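Low molecular weight heat shock protein (Xanthomonas axonopodis pv. citri, PDB 3GLA) probably acts as a small heat-shock chaperone of the alpha-crystallin family, assembling through dimers and holding unfolding proteins in a soluble state during stress. Local coordinates at the interface of chains A and B. Coordinates in Å, arbitrary orientation; residue numbers count along the deposited sequence, not the author numbering. Chains: chain A/B, Low molecular weight heat shock protein.

The interface of chains A and B. Residues chain A 6, 20-21, 89; chain B 23, 45, 61.
A first torsion of 165° points the B:Arg45 chain away from its own backbone N, and its extended course from CG to NE carries the guanidinium straight from the end of strand 38-45 to A:Asp21, which approaches from the opposite direction at the end of strand 15-21. B:Arg61 reaches the same carboxylate differently: its chain folds at chi3 (-30°), which bends the guanidinium round the acid group. B:Arg45 grips end-on, one terminal nitrogen to each oxygen. NH1 of B:Arg45 donates to OD2 of A:Asp21 at 2.6 Å, and NH2 of B:Arg45 to OD1 of A:Asp21 at 2.7 Å. Both bonds are nearly straight, lie close to the guanidinium plane and use the syn lone pairs of the carboxylate, although the two flat groups are twisted 27° apart. The hydrogen-bonded salt bridge from B:Arg61 is longer and more bent, its NH1 lying 3.2 Å from OD1 of A:Asp21. This nitrogen meets OD1 on the syn side but out of the carboxylate plane, on the face opposite to B:Arg45 NH2, and the guanidinium stands steeply to the carboxylate. OD1 thus accepts from two arginines, and the paired positive charges would probably stabilise the ionised acid.

Carbon contacts add to the ionic ones. The B:Arg61 chain first passes A:Arg6, whose CB lies 3.7 Å from CG of B:Arg61, and then crosses the carboxylate, with CD of B:Arg61 3.3 Å from CG of A:Asp21. B:Pro23 sets its ring carbon CG 3.7 Å from CG of A:Asp21. A:Val89, at the start of strand 89-95, turns CG2 to the edge of the B:Arg45 guanidinium and also meets B:Pro23, with CG2 of A:Val89 4.0 Å from CB of the proline. Together these residues clasp one acidic side chain between arginines from separate segments of the partner. Repeated by the two-fold symmetry, this ionic clamp probably helps to fix the register of the two alpha-crystallin domains in the dimer, the likely building block of larger chaperone assemblies.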
loop_
_atom_site.group_PDB
_atom_site.type_symbol
_atom_site.label_atom_id
_atom_site.label_comp_id
_atom_site.label_asym_id
_atom_site.label_seq_id
_atom_site.Cartn_x
_atom_site.Cartn_y
_atom_site.Cartn_z
ATOM N N ARG A 6 5.968 -2.445 -5.414
ATOM C CA ARG A 6 7.040 -3.248 -4.879
ATOM C C ARG A 6 6.605 -4.681 -4.637
ATOM O O ARG A 6 5.483 -4.893 -4.042
ATOM C CB ARG A 6 7.327 -2.611 -3.515
ATOM C CG ARG A 6 7.683 -1.146 -3.762
ATOM C CD ARG A 6 9.036 -1.016 -3.718
ATOM N NE ARG A 6 9.533 0.413 -3.550
ATOM C CZ ARG A 6 10.625 0.745 -4.195
ATOM N NH1 ARG A 6 11.289 -0.177 -4.947
ATOM N NH2 ARG A 6 11.088 1.987 -4.109
ATOM N N ALA A 20 3.094 -8.603 -2.950
ATOM C CA ALA A 20 3.096 -7.396 -3.824
ATOM C C ALA A 20 2.349 -6.361 -2.990
ATOM O O ALA A 20 1.228 -6.514 -2.467
ATOM C CB ALA A 20 2.333 -7.650 -5.062
ATOM N N ASP A 21 2.981 -5.212 -2.827
ATOM C CA ASP A 21 2.278 -4.095 -2.160
ATOM C C ASP A 21 1.433 -3.369 -3.191
ATOM O O ASP A 21 1.905 -2.596 -4.028
ATOM C CB ASP A 21 3.312 -3.084 -1.676
ATOM C CG ASP A 21 4.013 -3.509 -0.410
ATOM O OD1 ASP A 21 3.448 -4.368 0.241
ATOM O OD2 ASP A 21 4.891 -2.744 0.031
ATOM N N VAL A 89 -1.721 -5.986 0.627
ATOM C CA VAL A 89 -0.615 -6.829 0.186
ATOM C C VAL A 89 -1.227 -8.010 -0.474
ATOM O O VAL A 89 -1.961 -8.763 0.198
ATOM C CB VAL A 89 0.282 -7.259 1.304
ATOM C CG1 VAL A 89 1.314 -8.272 0.842
ATOM C CG2 VAL A 89 0.948 -6.048 1.934
ATOM N N PRO B 23 0.282 -0.450 3.152
ATOM C CA PRO B 23 -0.073 -1.863 2.927
ATOM C C PRO B 23 0.578 -2.762 3.968
ATOM O O PRO B 23 1.583 -2.477 4.568
ATOM C CB PRO B 23 0.534 -2.129 1.567
ATOM C CG PRO B 23 1.788 -1.195 1.414
ATOM C CD PRO B 23 1.153 0.094 2.091
ATOM N N ARG B 45 5.581 -1.941 10.207
ATOM C CA ARG B 45 5.132 -2.966 9.452
ATOM C C ARG B 45 6.170 -4.038 9.557
ATOM O O ARG B 45 7.330 -3.714 9.479
ATOM C CB ARG B 45 5.228 -2.301 7.978
ATOM C CG ARG B 45 5.142 -3.282 6.959
ATOM C CD ARG B 45 5.246 -2.580 5.526
ATOM N NE ARG B 45 4.829 -3.395 4.632
ATOM C CZ ARG B 45 4.611 -3.230 3.360
ATOM N NH1 ARG B 45 5.546 -2.767 2.549
ATOM N NH2 ARG B 45 3.770 -4.045 2.930
ATOM N N ARG B 61 10.142 -4.497 -0.752
ATOM C CA ARG B 61 9.091 -3.873 -0.036
ATOM C C ARG B 61 9.725 -3.278 1.219
ATOM O O ARG B 61 10.506 -3.897 1.927
ATOM C CB ARG B 61 8.022 -4.944 0.377
ATOM C CG ARG B 61 7.323 -5.269 -0.900
ATOM C CD ARG B 61 6.046 -6.084 -0.749
ATOM N NE ARG B 61 6.013 -6.888 0.269
ATOM C CZ ARG B 61 5.510 -7.130 1.437
ATOM N NH1 ARG B 61 4.415 -6.749 2.139
ATOM N NH2 ARG B 61 6.321 -8.064 1.839
#